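Local atomic coordinates of 4-amino-4-deoxy-L-arabinose transferase or related glycosyltransferases of PMT family (Cupriavidus metallidurans, PDB entry 5EZM), a protein that probably transfers 4-amino-4-deoxy-L-arabinose from a polyprenyl-phosphate carrier to lipid A, acting as a zinc-binding membrane glycosyltransferase of the GT-C fold. Residues I122-M127 with L172-M177; M162-V167 with L204-V209; P149-A154 with Y348-I353. All blocks are in the same frame, centred on the assembly; numbering follows the deposited sequence.

Contact 1: I122-M127 with L172-M177. With MPG ([(Z)-octadec-9-enyl] (2R)-2,3-bis(oxidanyl)propanoate), chain F; DSL (mono-trans, octa-cis decaprenyl-phosphate), chain C.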
loop_
_atom_site.group_PDB
_atom_site.type_symbol
_atom_site.label_atom_id
_atom_site.label_comp_id
_atom_site.label_asym_id
_atom_site.label_seq_id
_atom_site.Cartn_x
_atom_site.Cartn_y
_atom_site.Cartn_z
ATOM N N ILE A 122 8.098 -3.350 10.833
ATOM C CA ILE A 122 8.817 -2.732 11.946
ATOM C C ILE A 122 9.345 -3.804 12.891
ATOM O O ILE A 122 10.546 -3.867 13.184
ATOM C CB ILE A 122 7.913 -1.734 12.691
ATOM C CG1 ILE A 122 7.539 -0.563 11.784
ATOM C CG2 ILE A 122 8.608 -1.243 13.953
ATOM C CD1 ILE A 122 6.623 0.450 12.448
ATOM N N GLY A 123 8.455 -4.679 13.356
ATOM C CA GLY A 123 8.784 -5.710 14.319
ATOM C C GLY A 123 9.906 -6.633 13.897
ATOM O O GLY A 123 10.925 -6.723 14.588
ATOM N N VAL A 124 9.741 -7.325 12.766
ATOM C CA VAL A 124 10.775 -8.266 12.344
ATOM C C VAL A 124 12.052 -7.531 11.957
ATOM O O VAL A 124 13.161 -8.055 12.149
ATOM C CB VAL A 124 10.259 -9.163 11.203
ATOM C CG1 VAL A 124 8.998 -9.891 11.640
ATOM C CG2 VAL A 124 10.012 -8.353 9.939
ATOM N N SER A 125 11.932 -6.307 11.431
ATOM C CA SER A 125 13.124 -5.543 11.083
ATOM C C SER A 125 13.969 -5.258 12.319
ATOM O O SER A 125 15.180 -5.513 12.329
ATOM C CB SER A 125 12.735 -4.245 10.382
ATOM O OG SER A 125 12.222 -4.505 9.088
ATOM N N MET A 126 13.350 -4.746 13.381
ATOM C CA MET A 126 14.147 -4.508 14.573
ATOM C C MET A 126 14.444 -5.790 15.343
ATOM O O MET A 126 15.294 -5.773 16.242
ATOM C CB MET A 126 13.477 -3.468 15.477
ATOM C CG MET A 126 12.042 -3.738 15.857
ATOM S SD MET A 126 11.299 -2.246 16.563
ATOM C CE MET A 126 12.324 -1.997 18.011
ATOM N N MET A 127 13.791 -6.903 15.005
ATOM C CA MET A 127 14.221 -8.188 15.546
ATOM C C MET A 127 15.562 -8.599 14.952
ATOM O O MET A 127 16.500 -8.941 15.683
ATOM C CB MET A 127 13.167 -9.262 15.282
ATOM C CG MET A 127 13.603 -10.645 15.748
ATOM S SD MET A 127 12.377 -11.941 15.505
ATOM C CE MET A 127 12.211 -11.914 13.719
ATOM N N LEU A 172 13.467 -11.100 4.381
ATOM C CA LEU A 172 14.790 -10.581 4.714
ATOM C C LEU A 172 15.135 -10.840 6.175
ATOM O O LEU A 172 16.206 -11.375 6.486
ATOM C CB LEU A 172 14.854 -9.086 4.409
ATOM C CG LEU A 172 16.143 -8.392 4.850
ATOM C CD1 LEU A 172 17.320 -8.923 4.057
ATOM C CD2 LEU A 172 16.028 -6.883 4.708
ATOM N N ALA A 173 14.234 -10.470 7.089
ATOM C CA ALA A 173 14.526 -10.601 8.514
ATOM C C ALA A 173 14.751 -12.053 8.905
ATOM O O ALA A 173 15.673 -12.361 9.669
ATOM C CB ALA A 173 13.394 -9.997 9.343
ATOM N N PHE A 174 13.920 -12.965 8.394
ATOM C CA PHE A 174 14.101 -14.375 8.725
ATOM C C PHE A 174 15.399 -14.912 8.139
ATOM O O PHE A 174 16.084 -15.723 8.774
ATOM C CB PHE A 174 12.906 -15.196 8.236
ATOM C CG PHE A 174 11.611 -14.854 8.921
ATOM C CD1 PHE A 174 11.605 -14.168 10.126
ATOM C CD2 PHE A 174 10.398 -15.214 8.357
ATOM C CE1 PHE A 174 10.416 -13.849 10.751
ATOM C CE2 PHE A 174 9.206 -14.899 8.978
ATOM C CZ PHE A 174 9.214 -14.215 10.176
ATOM N N MET A 175 15.761 -14.463 6.934
ATOM C CA MET A 175 17.043 -14.861 6.364
ATOM C C MET A 175 18.202 -14.388 7.233
ATOM O O MET A 175 19.165 -15.132 7.453
ATOM C CB MET A 175 17.179 -14.318 4.944
ATOM C CG MET A 175 18.556 -14.514 4.324
ATOM S SD MET A 175 19.028 -16.247 4.145
ATOM C CE MET A 175 20.533 -16.085 3.189
ATOM N N LEU A 176 18.127 -13.155 7.744
ATOM C CA LEU A 176 19.199 -12.659 8.604
ATOM C C LEU A 176 19.243 -13.414 9.927
ATOM O O LEU A 176 20.327 -13.723 10.433
ATOM C CB LEU A 176 19.036 -11.160 8.847
ATOM C CG LEU A 176 19.116 -10.257 7.613
ATOM C CD1 LEU A 176 19.067 -8.789 8.013
ATOM C CD2 LEU A 176 20.364 -10.551 6.799
ATOM N N MET A 177 18.077 -13.724 10.502
ATOM C CA MET A 177 18.044 -14.476 11.755
ATOM C C MET A 177 18.633 -15.868 11.576
ATOM O O MET A 177 19.341 -16.369 12.459
ATOM C CB MET A 177 16.611 -14.575 12.278
ATOM C CG MET A 177 15.973 -13.251 12.673
ATOM S SD MET A 177 16.740 -12.486 14.113
ATOM C CE MET A 177 16.508 -13.757 15.355
HETATM C C2 MPG F . 1.550 -7.841 14.182
HETATM C C3 MPG F . 3.054 -7.690 13.996
HETATM C C4 MPG F . 3.823 -7.710 15.310
HETATM C C5 MPG F . 5.340 -7.623 15.078
HETATM C C6 MPG F . 6.141 -8.536 16.019
HETATM C C7 MPG F . 7.482 -8.973 15.402
HETATM C C8 MPG F . 8.421 -9.637 16.437
HETATM C C1 MPG F . 0.837 -8.172 12.868
HETATM C C21 DSL C . 18.134 -11.903 0.307
HETATM C C22 DSL C . 17.221 -13.003 0.820
HETATM C C23 DSL C . 16.248 -12.714 1.957
HETATM C C24 DSL C . 17.275 -14.225 0.269
HETATM C C25 DSL C . 16.346 -15.355 0.783
HETATM C C26 DSL C . 15.744 -16.084 -0.450
HETATM C C27 DSL C . 16.080 -17.613 -0.377
HETATM C C28 DSL C . 16.352 -18.277 0.995
HETATM C C29 DSL C . 16.132 -18.345 -1.507
HETATM C C30 DSL C . 15.856 -17.677 -2.879
HETATM C C31 DSL C . 16.619 -18.443 -4.012
HETATM C C32 DSL C . 15.623 -18.824 -5.164
HETATM C C33 DSL C . 14.712 -20.058 -5.025
HETATM C C34 DSL C . 15.574 -18.072 -6.291
#
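M127 reaches from helix 112-133 toward helix 160-178. Its CB sets out toward the partner helix, and CG, anti to the backbone N (chi1 176°), comes to 4.0 Å from the SD of M177. The chain runs straight on to SD and bends only at the last torsion (chi3 62°). That bend places CE in the plane of the F174 ring, at its edge, 4.0 Å from CE1, and also 4.1 Å from M177 CG. The two methionines thus cross at about a right angle. An unbranched, flexible thioether suits this place because it can span the gap and still turn its methyl to the ring.

One turn earlier the helices meet through smaller groups. V124 CB lies 3.7 Å from A173 CB, and the V124 carbonyl O is 3.4 Å from the same methyl. A173 is small enough to let the backbones approach, with the axes 8.8 Å apart and the helices nearly parallel at 23°. S125 turns its hydroxyl back to G121 O, satisfying it within its own helix. At G123, where a CB would collide with a bound MPG chain, that chain's C7 lies 3.7 Å from G123 CA.

This is apolar packing of two roughly parallel helices in the GT-C membrane domain, between MPG tails and the decaprenyl-phosphate that M175 touches. Helix 185-206 borders the methionine end, with W191 touching M127 and M177 and meeting the F174 ring, while helix 135-147 packs on S125 and M126. L172 and L176 rest on helices 323-339 and 352-365.

Contact 2: M162-V167 with L204-V209. With MPG ([(Z)-octadec-9-enyl] (2R)-2,3-bis(oxidanyl)propanoate), chain B; PC (phosphocholine), chain D.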
loop_
_atom_site.group_PDB
_atom_site.type_symbol
_atom_site.label_atom_id
_atom_site.label_comp_id
_atom_site.label_asym_id
_atom_site.label_seq_id
_atom_site.Cartn_x
_atom_site.Cartn_y
_atom_site.Cartn_z
ATOM N N MET A 162 2.134 -2.607 0.339
ATOM C CA MET A 162 2.576 -2.652 1.729
ATOM C C MET A 162 2.454 -4.058 2.311
ATOM O O MET A 162 3.291 -4.468 3.123
ATOM C CB MET A 162 1.790 -1.643 2.569
ATOM C CG MET A 162 2.032 -1.750 4.077
ATOM S SD MET A 162 3.774 -1.755 4.589
ATOM C CE MET A 162 4.330 -0.196 3.916
ATOM N N THR A 163 1.425 -4.810 1.916
ATOM C CA THR A 163 1.342 -6.208 2.329
ATOM C C THR A 163 2.550 -6.989 1.822
ATOM O O THR A 163 3.232 -7.686 2.591
ATOM C CB THR A 163 0.044 -6.835 1.813
ATOM O OG1 THR A 163 -1.032 -5.899 1.945
ATOM C CG2 THR A 163 -0.291 -8.085 2.603
ATOM N N LEU A 164 2.838 -6.862 0.521
ATOM C CA LEU A 164 4.030 -7.491 -0.035
ATOM C C LEU A 164 5.295 -6.992 0.651
ATOM O O LEU A 164 6.246 -7.761 0.837
ATOM C CB LEU A 164 4.102 -7.235 -1.539
ATOM C CG LEU A 164 5.283 -7.882 -2.259
ATOM C CD1 LEU A 164 5.193 -9.394 -2.157
ATOM C CD2 LEU A 164 5.341 -7.439 -3.712
ATOM N N ALA A 165 5.320 -5.718 1.050
ATOM C CA ALA A 165 6.501 -5.177 1.713
ATOM C C ALA A 165 6.692 -5.792 3.093
ATOM O O ALA A 165 7.828 -6.019 3.526
ATOM C CB ALA A 165 6.398 -3.657 1.813
ATOM N N GLY A 166 5.595 -6.066 3.799
ATOM C CA GLY A 166 5.711 -6.662 5.118
ATOM C C GLY A 166 6.119 -8.119 5.059
ATOM O O GLY A 166 6.984 -8.564 5.824
ATOM N N VAL A 167 5.516 -8.884 4.144
ATOM C CA VAL A 167 5.886 -10.294 4.055
ATOM C C VAL A 167 7.308 -10.446 3.519
ATOM O O VAL A 167 8.064 -11.318 3.967
ATOM C CB VAL A 167 4.859 -11.071 3.211
ATOM C CG1 VAL A 167 3.517 -11.086 3.917
ATOM C CG2 VAL A 167 4.718 -10.459 1.838
ATOM N N LEU A 204 1.747 -15.608 -2.950
ATOM C CA LEU A 204 0.295 -15.517 -2.835
ATOM C C LEU A 204 -0.195 -14.092 -2.641
ATOM O O LEU A 204 -1.410 -13.879 -2.580
ATOM C CB LEU A 204 -0.200 -16.388 -1.680
ATOM C CG LEU A 204 -0.131 -17.898 -1.909
ATOM C CD1 LEU A 204 -0.574 -18.652 -0.664
ATOM C CD2 LEU A 204 -0.980 -18.285 -3.105
ATOM N N THR A 205 0.704 -13.117 -2.534
ATOM C CA THR A 205 0.324 -11.717 -2.400
ATOM C C THR A 205 0.421 -10.957 -3.717
ATOM O O THR A 205 -0.502 -10.219 -4.073
ATOM C CB THR A 205 1.194 -11.036 -1.337
ATOM O OG1 THR A 205 0.896 -11.592 -0.050
ATOM C CG2 THR A 205 0.937 -9.535 -1.315
ATOM N N LYS A 206 1.523 -11.126 -4.463
ATOM C CA LYS A 206 1.674 -10.383 -5.710
ATOM C C LYS A 206 2.463 -11.157 -6.764
ATOM O O LYS A 206 3.092 -10.544 -7.634
ATOM C CB LYS A 206 2.339 -9.030 -5.451
ATOM C CG LYS A 206 1.890 -7.931 -6.395
ATOM C CD LYS A 206 2.597 -6.626 -6.086
ATOM C CE LYS A 206 2.284 -5.567 -7.124
ATOM N NZ LYS A 206 3.146 -4.373 -6.926
ATOM N N GLY A 207 2.447 -12.483 -6.709
ATOM C CA GLY A 207 3.034 -13.277 -7.771
ATOM C C GLY A 207 4.514 -13.553 -7.581
ATOM O O GLY A 207 5.073 -13.447 -6.485
ATOM N N LEU A 208 5.162 -13.901 -8.700
ATOM C CA LEU A 208 6.528 -14.426 -8.677
ATOM C C LEU A 208 7.538 -13.444 -8.103
ATOM O O LEU A 208 8.648 -13.857 -7.751
ATOM C CB LEU A 208 6.960 -14.830 -10.086
ATOM C CG LEU A 208 6.178 -15.963 -10.751
ATOM C CD1 LEU A 208 6.708 -16.226 -12.153
ATOM C CD2 LEU A 208 6.235 -17.226 -9.904
ATOM N N VAL A 209 7.182 -12.158 -8.015
ATOM C CA VAL A 209 8.070 -11.158 -7.423
ATOM C C VAL A 209 8.619 -11.659 -6.096
ATOM O O VAL A 209 9.830 -11.620 -5.845
ATOM C CB VAL A 209 7.323 -9.824 -7.245
ATOM C CG1 VAL A 209 8.307 -8.680 -7.056
ATOM C CG2 VAL A 209 6.392 -9.572 -8.424
HETATM C C2 MPG B . 8.913 -12.260 -12.549
HETATM C C3 MPG B . 9.134 -10.756 -12.429
HETATM C C4 MPG B . 7.823 -9.986 -12.383
HETATM C C5 MPG B . 8.010 -8.506 -12.010
HETATM C C6 MPG B . 6.668 -7.807 -11.741
HETATM C C7 MPG B . 6.786 -6.700 -10.678
HETATM C C8 MPG B . 5.435 -6.420 -9.975
HETATM C C9 MPG B . 5.607 -5.954 -8.507
HETATM C C1 MPG B . 10.202 -13.024 -12.864
HETATM P P1 PC D . 3.829 -12.464 -12.749
HETATM O O1 PC D . 3.713 -12.722 -11.264
HETATM O O3 PC D . 4.307 -13.728 -13.424
HETATM O O4 PC D . 4.836 -11.363 -13.001
HETATM O O2 PC D . 2.361 -12.021 -13.373
HETATM C C1 PC D . 2.131 -10.683 -13.727
HETATM C C2 PC D . 0.986 -10.575 -14.751
HETATM N N1 PC D . -0.184 -9.924 -14.178
HETATM C C3 PC D . -1.268 -9.938 -15.141
HETATM C C4 PC D . -0.616 -10.627 -12.986
HETATM C C5 PC D . 0.132 -8.546 -13.849
#
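L164 and K206 cross at about a right angle, the leucine branch lying against the aliphatic part of the lysine. L164 CG stands anti to its backbone N, which sends CD2 out to 3.7 Å from K206 CD and 3.8 Å from K206 CB. Beyond CG the lysine is fully extended, so its methylenes offer a straight apolar edge while the ammonium is carried past the leucine to D161, with which it forms a salt bridge. An alanine here, lacking the methylenes and the ammonium, would probably loosen the packing on L164 CD2 and is likely to leave D161 without this charged partner.

T205 faces helix 160-178 with its methyl. CG2 comes 3.8 Å from the backbone N of L164 and 3.9 Å from L164 CB, and OG1 is turned back to V201 O in its own helix. T163 OG1 is hydrogen-bonded to H92 ND1. Threonine suits both positions because one branch packs while the other is satisfied elsewhere.

G207, just after the helix, has a positive phi (88°); a beta carbon would crowd the preceding carbonyl O and collide with phosphocholine O1. L208 N donates to that O1 (3.2 Å, 157°).

The contact joins helices 160-178 and 185-206 of the GT-C membrane domain beside the phosphocholine pocket, which shares E87 and H268 with the zinc site. The segments meet through carbon, while the hydroxyls and the buried ammonium, probably kept charged by D161, find polar partners elsewhere.

Contact 3: P149-A154 with Y348-I353; sequences PMWSVA and YIVPVI. With MPG ([(Z)-octadec-9-enyl] (2R)-2,3-bis(oxidanyl)propanoate), chain L.
The dense part of this contact is gathered round the sulfur of M150. CG stands anti to the backbone N (chi1 176°) and carries the chain straight across to the other segment, where SD lies 3.6 Å from I349 CG2 and 3.9 Å from I353 CG1. V350 closes in from a third direction, its CG2 3.9 Å from M150 CG. A long, polarisable side chain fits well between three beta-branched residues, whose branching at CB puts carbon close to the backbone.

W151 flanks this cluster. It and I353 run alongside each other in opposing senses, with I353 CG2 3.9 Å from W151 CB, whereas V350 crosses the indole at about a right angle and brings CG1 to 4.0 Å from W151 CZ3. On the five-membered ring, away from V350, NE1 is hydrogen-bonded to G118 O, which helps hold the indole's rotation.

Packing between the segments thins toward A154, whose CB is 4.3 Å from V350 CG2. Here lipid takes over: one bound MPG tail passes A154 CB at 3.8 Å (C15) and the M150 methyl CE at 3.7 Å (C12).

Both prolines sit where their missing N-H costs little. P149 opens helix 149-155, and P351 lies in the type I turn I349-V352 that leads into helix 352-365, its carbonyl accepting a bond from W330 NE1. The start of helix 149-155 and the turn leading into helix 352-365, joined by apolar side chains deep in a transmembrane bundle with lipid at its flank, belong to the membrane domain of this GT-C glycosyltransferase.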
loop_
_atom_site.group_PDB
_atom_site.type_symbol
_atom_site.label_atom_id
_atom_site.label_comp_id
_atom_site.label_asym_id
_atom_site.label_seq_id
_atom_site.Cartn_x
_atom_site.Cartn_y
_atom_site.Cartn_z
ATOM N N PRO A 149 8.231 8.274 5.818
ATOM C CA PRO A 149 6.872 8.525 5.314
ATOM C C PRO A 149 6.381 7.469 4.346
ATOM O O PRO A 149 5.172 7.225 4.286
ATOM C CB PRO A 149 7.003 9.894 4.635
ATOM C CG PRO A 149 8.428 9.971 4.243
ATOM C CD PRO A 149 9.186 9.288 5.345
ATOM N N MET A 150 7.270 6.833 3.580
ATOM C CA MET A 150 6.815 5.782 2.676
ATOM C C MET A 150 6.271 4.586 3.450
ATOM O O MET A 150 5.247 4.007 3.066
ATOM C CB MET A 150 7.947 5.359 1.743
ATOM C CG MET A 150 7.598 4.206 0.819
ATOM S SD MET A 150 8.689 4.102 -0.620
ATOM C CE MET A 150 7.937 5.317 -1.698
ATOM N N TRP A 151 6.916 4.223 4.560
ATOM C CA TRP A 151 6.459 3.058 5.310
ATOM C C TRP A 151 5.172 3.351 6.075
ATOM O O TRP A 151 4.282 2.496 6.142
ATOM C CB TRP A 151 7.549 2.577 6.263
ATOM C CG TRP A 151 7.247 1.231 6.839
ATOM C CD1 TRP A 151 6.819 0.954 8.105
ATOM C CD2 TRP A 151 7.320 -0.026 6.158
ATOM N NE1 TRP A 151 6.634 -0.399 8.258
ATOM C CE2 TRP A 151 6.935 -1.022 7.076
ATOM C CE3 TRP A 151 7.678 -0.406 4.860
ATOM C CZ2 TRP A 151 6.898 -2.372 6.739
ATOM C CZ3 TRP A 151 7.639 -1.744 4.527
ATOM C CH2 TRP A 151 7.254 -2.713 5.463
ATOM N N SER A 152 5.049 4.546 6.660
ATOM C CA SER A 152 3.855 4.870 7.438
ATOM C C SER A 152 2.669 5.184 6.532
ATOM O O SER A 152 1.570 4.648 6.725
ATOM C CB SER A 152 4.136 6.048 8.374
ATOM O OG SER A 152 4.234 7.266 7.654
ATOM N N VAL A 153 2.878 6.059 5.547
ATOM C CA VAL A 153 1.839 6.362 4.563
ATOM C C VAL A 153 1.388 5.087 3.861
ATOM O O VAL A 153 0.200 4.741 3.861
ATOM C CB VAL A 153 2.338 7.413 3.555
ATOM C CG1 VAL A 153 1.470 7.420 2.298
ATOM C CG2 VAL A 153 2.354 8.790 4.192
ATOM N N ALA A 154 2.337 4.363 3.258
ATOM C CA ALA A 154 1.980 3.115 2.593
ATOM C C ALA A 154 1.350 2.127 3.566
ATOM O O ALA A 154 0.491 1.329 3.175
ATOM C CB ALA A 154 3.211 2.503 1.922
ATOM N N TYR A 348 5.847 -0.146 -5.972
ATOM C CA TYR A 348 6.847 -1.160 -6.300
ATOM C C TYR A 348 8.082 -1.030 -5.421
ATOM O O TYR A 348 8.692 -2.036 -5.037
ATOM C CB TYR A 348 7.254 -1.059 -7.774
ATOM C CG TYR A 348 6.198 -1.485 -8.768
ATOM C CD1 TYR A 348 4.972 -1.981 -8.348
ATOM C CD2 TYR A 348 6.433 -1.398 -10.135
ATOM C CE1 TYR A 348 4.006 -2.367 -9.257
ATOM C CE2 TYR A 348 5.475 -1.785 -11.053
ATOM C CZ TYR A 348 4.263 -2.270 -10.609
ATOM O OH TYR A 348 3.303 -2.657 -11.517
ATOM N N ILE A 349 8.463 0.206 -5.081
ATOM C CA ILE A 349 9.729 0.425 -4.388
ATOM C C ILE A 349 9.611 0.273 -2.877
ATOM O O ILE A 349 10.640 0.289 -2.184
ATOM C CB ILE A 349 10.303 1.809 -4.758
ATOM C CG1 ILE A 349 11.826 1.762 -4.756
ATOM C CG2 ILE A 349 9.815 2.880 -3.802
ATOM C CD1 ILE A 349 12.384 0.634 -5.584
ATOM N N VAL A 350 8.397 0.090 -2.346
ATOM C CA VAL A 350 8.230 0.024 -0.888
ATOM C C VAL A 350 9.047 -1.087 -0.240
ATOM O O VAL A 350 9.621 -0.850 0.833
ATOM C CB VAL A 350 6.738 -0.042 -0.530
ATOM C CG1 VAL A 350 6.561 -0.168 0.968
ATOM C CG2 VAL A 350 6.014 1.205 -1.034
ATOM N N PRO A 351 9.156 -2.301 -0.802
ATOM C CA PRO A 351 9.927 -3.359 -0.120
ATOM C C PRO A 351 11.378 -3.007 0.212
ATOM O O PRO A 351 12.000 -3.747 0.986
ATOM C CB PRO A 351 9.861 -4.528 -1.109
ATOM C CG PRO A 351 8.570 -4.354 -1.776
ATOM C CD PRO A 351 8.393 -2.862 -1.934
ATOM N N VAL A 352 11.942 -1.924 -0.330
ATOM C CA VAL A 352 13.313 -1.578 0.037
ATOM C C VAL A 352 13.382 -0.858 1.378
ATOM O O VAL A 352 14.457 -0.815 1.992
ATOM C CB VAL A 352 13.996 -0.712 -1.037
ATOM C CG1 VAL A 352 13.745 -1.279 -2.420
ATOM C CG2 VAL A 352 13.531 0.737 -0.948
ATOM N N ILE A 353 12.263 -0.306 1.858
ATOM C CA ILE A 353 12.301 0.523 3.064
ATOM C C ILE A 353 12.744 -0.257 4.298
ATOM O O ILE A 353 13.605 0.245 5.039
ATOM C CB ILE A 353 10.947 1.228 3.264
ATOM C CG1 ILE A 353 10.624 2.106 2.052
ATOM C CG2 ILE A 353 10.959 2.062 4.539
ATOM C CD1 ILE A 353 11.630 3.209 1.809
HETATM C C5 MPG L . 8.217 16.150 1.071
HETATM C C6 MPG L . 7.377 15.136 0.276
HETATM C C7 MPG L . 7.228 13.773 0.986
HETATM C C8 MPG L . 6.838 12.654 -0.013
HETATM C C9 MPG L . 6.544 11.292 0.662
HETATM C C10 MPG L . 6.392 10.147 -0.379
HETATM C C11 MPG L . 5.536 8.982 0.157
HETATM C C12 MPG L . 5.401 7.823 -0.889
HETATM C C13 MPG L . 4.467 6.696 -0.400
HETATM C C14 MPG L . 4.068 5.710 -1.543
HETATM C C15 MPG L . 2.910 4.751 -1.123
HETATM C C16 MPG L . 2.786 3.517 -2.060
#

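Helix 160-178 runs through contacts 1 and 2, whose centres are 16 Å apart, and contact 3 bears on both. W151 is the common piece: its NE1 lies 3.6 Å from I122 CG1 of contact 1, while its CE3 and CZ3 each come 3.5 Å from a residue of contact 2, M162 CE and A165 CB respectively. Contacts 2 and 3, centred 13 Å apart, also meet where K206 NZ packs against Y348 CE1. Contact 2 lies nearest the zinc site, the K206 side chain being about 9 Å from those of E87 and H270; contact 1 borders the decaprenyl-phosphate through L172 and M175. Lipid tails touch all three.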